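Pyruvate kinase (Pseudomonas aeruginosa, PDB 6QXL) probably catalyses the final step of glycolysis, transferring phosphate from phosphoenolpyruvate to ADP to give pyruvate and ATP. Local coordinates at residues L188-V193 / W217-I222; G236-S241 / R272-V277. One frame throughout, in Å; residues are numbered along the deposited sequence.

Contact 1 (L188-V193 / W217-I222)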
loop_
_atom_site.group_PDB
_atom_site.type_symbol
_atom_site.label_atom_id
_atom_site.label_comp_id
_atom_site.label_asym_id
_atom_site.label_seq_id
_atom_site.Cartn_x
_atom_site.Cartn_y
_atom_site.Cartn_z
ATOM N N LEU A 188 41.295 -18.912 5.677
ATOM C CA LEU A 188 40.142 -18.823 4.802
ATOM C C LEU A 188 39.180 -17.748 5.298
ATOM O O LEU A 188 39.026 -17.538 6.500
ATOM C CB LEU A 188 39.436 -20.176 4.706
ATOM C CG LEU A 188 40.219 -21.328 4.069
ATOM C CD1 LEU A 188 39.309 -22.517 3.875
ATOM C CD2 LEU A 188 40.851 -20.921 2.742
ATOM N N ASP A 189 38.556 -17.064 4.351
ATOM C CA ASP A 189 37.633 -15.981 4.657
ATOM C C ASP A 189 36.252 -16.489 5.085
ATOM O O ASP A 189 35.606 -15.886 5.941
ATOM C CB ASP A 189 37.537 -15.075 3.453
ATOM C CG ASP A 189 38.902 -14.609 2.990
ATOM O OD1 ASP A 189 39.579 -13.904 3.748
ATOM O OD2 ASP A 189 39.335 -15.003 1.907
ATOM N N TYR A 190 35.807 -17.598 4.488
ATOM C CA TYR A 190 34.516 -18.203 4.819
ATOM C C TYR A 190 34.680 -19.700 4.988
ATOM O O TYR A 190 35.459 -20.334 4.284
ATOM C CB TYR A 190 33.475 -17.931 3.713
ATOM C CG TYR A 190 33.002 -16.508 3.643
ATOM C CD1 TYR A 190 32.034 -16.032 4.518
ATOM C CD2 TYR A 190 33.524 -15.634 2.706
ATOM C CE1 TYR A 190 31.605 -14.722 4.449
ATOM C CE2 TYR A 190 33.093 -14.321 2.633
ATOM C CZ TYR A 190 32.126 -13.887 3.486
ATOM O OH TYR A 190 31.734 -12.584 3.421
ATOM N N VAL A 191 33.915 -20.256 5.913
ATOM C CA VAL A 191 33.817 -21.696 6.102
ATOM C C VAL A 191 32.342 -22.068 6.098
ATOM O O VAL A 191 31.547 -21.472 6.817
ATOM C CB VAL A 191 34.453 -22.126 7.424
ATOM C CG1 VAL A 191 34.159 -23.585 7.739
ATOM C CG2 VAL A 191 35.950 -21.913 7.347
ATOM N N ALA A 192 31.991 -23.073 5.300
ATOM C CA ALA A 192 30.603 -23.510 5.166
ATOM C C ALA A 192 30.384 -24.829 5.862
ATOM O O ALA A 192 31.132 -25.789 5.648
ATOM C CB ALA A 192 30.223 -23.625 3.709
ATOM N N VAL A 193 29.353 -24.883 6.700
ATOM C CA VAL A 193 28.979 -26.092 7.418
ATOM C C VAL A 193 27.878 -26.811 6.648
ATOM O O VAL A 193 26.877 -26.205 6.298
ATOM C CB VAL A 193 28.490 -25.741 8.827
ATOM C CG1 VAL A 193 28.051 -26.982 9.583
ATOM C CG2 VAL A 193 29.589 -25.026 9.574
ATOM N N TRP A 217 34.311 -16.204 8.629
ATOM C CA TRP A 217 32.870 -16.140 8.857
ATOM C C TRP A 217 32.234 -17.464 8.449
ATOM O O TRP A 217 32.702 -18.136 7.534
ATOM C CB TRP A 217 32.273 -14.977 8.073
ATOM C CG TRP A 217 32.341 -13.665 8.775
ATOM C CD1 TRP A 217 33.131 -13.344 9.838
ATOM C CD2 TRP A 217 31.590 -12.490 8.469
ATOM N NE1 TRP A 217 32.925 -12.045 10.203
ATOM C CE2 TRP A 217 31.963 -11.502 9.402
ATOM C CE3 TRP A 217 30.643 -12.169 7.493
ATOM C CZ2 TRP A 217 31.424 -10.214 9.391
ATOM C CZ3 TRP A 217 30.089 -10.885 7.494
ATOM C CH2 TRP A 217 30.505 -9.923 8.435
ATOM N N LEU A 218 31.167 -17.818 9.138
ATOM C CA LEU A 218 30.522 -19.104 8.964
ATOM C C LEU A 218 29.299 -19.050 8.051
ATOM O O LEU A 218 28.432 -18.196 8.217
ATOM C CB LEU A 218 30.087 -19.653 10.302
ATOM C CG LEU A 218 31.180 -20.245 11.160
ATOM C CD1 LEU A 218 30.531 -20.699 12.458
ATOM C CD2 LEU A 218 31.860 -21.431 10.485
ATOM N N VAL A 219 29.224 -20.001 7.118
ATOM C CA VAL A 219 28.091 -20.146 6.230
ATOM C C VAL A 219 27.298 -21.383 6.589
ATOM O O VAL A 219 27.835 -22.477 6.559
ATOM C CB VAL A 219 28.526 -20.263 4.770
ATOM C CG1 VAL A 219 27.301 -20.275 3.862
ATOM C CG2 VAL A 219 29.465 -19.123 4.411
ATOM N N ALA A 220 26.026 -21.208 6.910
ATOM C CA ALA A 220 25.126 -22.338 7.131
ATOM C C ALA A 220 24.492 -22.776 5.836
ATOM O O ALA A 220 23.785 -22.008 5.197
ATOM C CB ALA A 220 24.043 -21.997 8.143
ATOM N N LYS A 221 24.746 -24.013 5.440
ATOM C CA LYS A 221 24.106 -24.583 4.263
ATOM C C LYS A 221 22.753 -25.143 4.644
ATOM O O LYS A 221 22.668 -26.032 5.463
ATOM C CB LYS A 221 24.996 -25.650 3.659
ATOM C CG LYS A 221 26.278 -25.070 3.084
ATOM C CD LYS A 221 27.305 -26.135 2.802
ATOM C CE LYS A 221 26.875 -27.067 1.676
ATOM N NZ LYS A 221 27.968 -27.968 1.262
ATOM N N ILE A 222 21.694 -24.613 4.048
ATOM C CA ILE A 222 20.335 -25.056 4.342
ATOM C C ILE A 222 20.031 -26.247 3.423
ATOM O O ILE A 222 19.686 -26.069 2.277
ATOM C CB ILE A 222 19.315 -23.923 4.140
ATOM C CG1 ILE A 222 19.779 -22.622 4.814
ATOM C CG2 ILE A 222 17.953 -24.329 4.655
ATOM C CD1 ILE A 222 20.205 -22.767 6.239
#
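Tyr-190 and Trp-217 stand side by side and point the same way, the tyrosine's CE1 lying 3.7 Å from CB of the tryptophan. In Tyr-190, CG is anti to the carbonyl carbon (chi1 -71°), and its ring obliquely meets both Trp-217 CB and, through CD1 at 4.0 Å, CG2 of Val-219. Further along this face the small methyl of Ala-192 lies 3.9 Å from Val-219 CB, and Lys-221 runs its aliphatic part past the Val-193 carbonyl. On the reverse face Val-191 and Leu-218 are aligned alike, with Leu-218 CD2 4.1 Å from Val-191 CB; beta-branched Val-191 and Val-219 suit an extended, buried strand. Between the two faces runs a parallel ladder: Val-219 N donates to Val-191 O (2.8 Å) and Val-193 N to Val-219 O (2.8 Å). Lys-221 NZ forms a salt bridge with Asp-68, bonds Ser-194 OG and reaches a bound malonate near the magnesium ion. Arg-414 meets the aromatic pair, by cation-pi contact with Trp-217 and through its carbonyl with Tyr-190 OH. Strands 64-68 and 243-247 flank the pair in the eight-stranded TIM barrel, while helix 199-211 covers Val-193, Leu-218 and Ala-220.

Contact 2 (G236-S241 / R272-V277)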
loop_
_atom_site.group_PDB
_atom_site.type_symbol
_atom_site.label_atom_id
_atom_site.label_comp_id
_atom_site.label_asym_id
_atom_site.label_seq_id
_atom_site.Cartn_x
_atom_site.Cartn_y
_atom_site.Cartn_z
ATOM N N GLY A 236 16.461 -19.492 13.660
ATOM C CA GLY A 236 17.463 -19.859 14.650
ATOM C C GLY A 236 18.789 -20.174 14.004
ATOM O O GLY A 236 19.837 -19.686 14.422
ATOM N N LEU A 237 18.727 -20.983 12.959
ATOM C CA LEU A 237 19.921 -21.358 12.217
ATOM C C LEU A 237 20.564 -20.168 11.533
ATOM O O LEU A 237 21.781 -20.030 11.531
ATOM C CB LEU A 237 19.541 -22.431 11.215
ATOM C CG LEU A 237 20.594 -23.198 10.456
ATOM C CD1 LEU A 237 21.737 -23.621 11.360
ATOM C CD2 LEU A 237 19.870 -24.414 9.880
ATOM N N ILE A 238 19.752 -19.286 10.980
ATOM C CA ILE A 238 20.267 -18.083 10.323
ATOM C C ILE A 238 20.974 -17.177 11.332
ATOM O O ILE A 238 22.048 -16.656 11.059
ATOM C CB ILE A 238 19.139 -17.322 9.603
ATOM C CG1 ILE A 238 18.692 -18.094 8.371
ATOM C CG2 ILE A 238 19.586 -15.929 9.197
ATOM C CD1 ILE A 238 17.525 -17.508 7.622
ATOM N N ARG A 239 20.366 -16.986 12.488
ATOM C CA ARG A 239 20.916 -16.039 13.472
ATOM C C ARG A 239 22.244 -16.488 14.038
ATOM O O ARG A 239 23.058 -15.652 14.404
ATOM C CB ARG A 239 19.938 -15.782 14.607
ATOM C CG ARG A 239 18.900 -14.804 14.206
ATOM C CD ARG A 239 18.097 -14.349 15.385
ATOM N NE ARG A 239 16.737 -14.089 14.955
ATOM C CZ ARG A 239 15.680 -14.882 15.157
ATOM N NH1 ARG A 239 15.798 -16.086 15.718
ATOM N NH2 ARG A 239 14.495 -14.492 14.698
ATOM N N ALA A 240 22.457 -17.795 14.055
ATOM C CA ALA A 240 23.715 -18.376 14.499
ATOM C C ALA A 240 24.816 -18.336 13.457
ATOM O O ALA A 240 25.887 -18.858 13.709
ATOM C CB ALA A 240 23.477 -19.826 14.935
ATOM N N SER A 241 24.559 -17.772 12.284
ATOM C CA SER A 241 25.530 -17.785 11.198
ATOM C C SER A 241 25.845 -16.374 10.768
ATOM O O SER A 241 25.244 -15.426 11.229
ATOM C CB SER A 241 25.007 -18.573 10.003
ATOM O OG SER A 241 24.309 -19.740 10.416
ATOM N N ARG A 272 18.279 -11.849 4.733
ATOM C CA ARG A 272 18.461 -10.404 4.637
ATOM C C ARG A 272 17.848 -9.682 5.839
ATOM O O ARG A 272 18.435 -8.746 6.372
ATOM C CB ARG A 272 17.884 -9.862 3.329
ATOM C CG ARG A 272 18.588 -10.354 2.086
ATOM C CD ARG A 272 17.884 -9.998 0.792
ATOM N NE ARG A 272 17.750 -8.574 0.645
ATOM C CZ ARG A 272 16.614 -7.888 0.492
ATOM N NH1 ARG A 272 15.440 -8.506 0.364
ATOM N NH2 ARG A 272 16.672 -6.556 0.420
ATOM N N ARG A 273 16.684 -10.121 6.284
ATOM C CA ARG A 273 16.045 -9.489 7.436
ATOM C C ARG A 273 16.889 -9.589 8.693
ATOM O O ARG A 273 16.914 -8.642 9.479
ATOM C CB ARG A 273 14.704 -10.106 7.725
ATOM C CG ARG A 273 13.681 -9.675 6.766
ATOM C CD ARG A 273 12.360 -10.182 7.252
ATOM N NE ARG A 273 11.376 -9.695 6.315
ATOM C CZ ARG A 273 10.167 -10.199 6.153
ATOM N NH1 ARG A 273 9.760 -11.262 6.859
ATOM N NH2 ARG A 273 9.395 -9.663 5.209
ATOM N N ASN A 274 17.581 -10.710 8.857
ATOM C CA ASN A 274 18.490 -10.879 9.984
ATOM C C ASN A 274 19.918 -10.392 9.697
ATOM O O ASN A 274 20.835 -10.744 10.415
ATOM C CB ASN A 274 18.517 -12.339 10.425
ATOM C CG ASN A 274 17.218 -12.780 11.015
ATOM O OD1 ASN A 274 16.957 -12.523 12.188
ATOM N ND2 ASN A 274 16.398 -13.439 10.212
ATOM N N ASN A 275 20.092 -9.587 8.658
ATOM C CA ASN A 275 21.386 -8.980 8.342
ATOM C C ASN A 275 22.496 -9.980 8.081
ATOM O O ASN A 275 23.612 -9.795 8.505
ATOM C CB ASN A 275 21.761 -7.968 9.430
ATOM C CG ASN A 275 20.749 -6.839 9.554
ATOM O OD1 ASN A 275 20.294 -6.303 8.558
ATOM N ND2 ASN A 275 20.442 -6.442 10.758
ATOM N N LYS A 276 22.159 -11.038 7.353
ATOM C CA LYS A 276 23.121 -12.042 6.911
ATOM C C LYS A 276 23.245 -12.056 5.405
ATOM O O LYS A 276 22.358 -11.611 4.695
ATOM C CB LYS A 276 22.701 -13.420 7.386
ATOM C CG LYS A 276 22.331 -13.471 8.850
ATOM C CD LYS A 276 23.433 -12.947 9.749
ATOM C CE LYS A 276 23.116 -13.273 11.198
ATOM N NZ LYS A 276 24.234 -12.772 12.030
ATOM N N VAL A 277 24.348 -12.620 4.944
ATOM C CA VAL A 277 24.626 -12.781 3.509
ATOM C C VAL A 277 23.984 -14.080 3.044
ATOM O O VAL A 277 23.894 -15.038 3.814
ATOM C CB VAL A 277 26.147 -12.837 3.279
ATOM C CG1 VAL A 277 26.481 -12.897 1.808
ATOM C CG2 VAL A 277 26.813 -11.621 3.878
HETATM O O HOH W 1 22.669 -12.839 14.868
#
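The ammonium NZ of Lys-276 is held by a weak bond and a water bridge at the end of helix 231-239. The weak hydrogen bond goes to Ser-241 O at 3.0 Å, where the oxygen lies beside the last part of the side chain instead of straight beyond its tip. The bridge runs through a water that accepts from Lys-276 NZ and donates to Arg-239 O at 2.9 Å. The carbonyl-rich end of a helix would attract a positive charge, and lysine is long enough to bring one across. Its chain is bent at chi2 (-55°), which places CD 3.4 Å from Ser-241 O, while its CG rests 3.7 Å from CG2 of Ile-238. That methyl also meets CB of Asn-274 at 3.9 Å, the two side chains crossing at about a right angle, so one branched apolar residue serves both partners.

At the outer edge, Arg-239 NE makes a weak, bent bond to Asn-274 OD1 (3.2 Å, 134° at the hydrogen), with guanidinium and amide planes turned 79° apart. The other half of the amide is held more firmly, ND2 bonding His-270 O. Asn-274 is the first residue to leave helix 260-273, and Asn-275 follows with positive phi as C-prime of a Schellman motif, a conformation asparagine tolerates well. On segment 236-241, Ser-241 OG donates to Leu-237 O at 2.8 Å, serine's short side chain bringing its hydroxyl back to the last helical turn.

The contact thus joins the C-terminal ends of helices 231-239 and 260-273 just before strands 243-247 and 277-281, which are bonded through Val-244 and Val-277. Helix 199-211 packs against Leu-237, Ala-240 and Ser-241, and strand 217-222 touches Leu-237 and Ser-241.

Following the chain from the N terminus, contact 1 is met first: strand 190-193 leads through helix 199-211 and returns in strand 217-222, where contact 1 closes this beta-alpha-beta unit. The chain then continues into helix 231-239, and contact 2 opens at that helix's end, to close only after strand 243-247 and helices 248-255 and 260-273. The two loops therefore follow in series, without nesting or crossing. Contact 1 joins neighbouring strands of the barrel wall, whereas contact 2 joins the turns leading from the outer helices into the next strands. They meet where strand 217-222 backs onto helix 231-239: Ile-222 CD1 lies 4.0 Å from Leu-237 CD2, and Ala-220 packs against Ser-241.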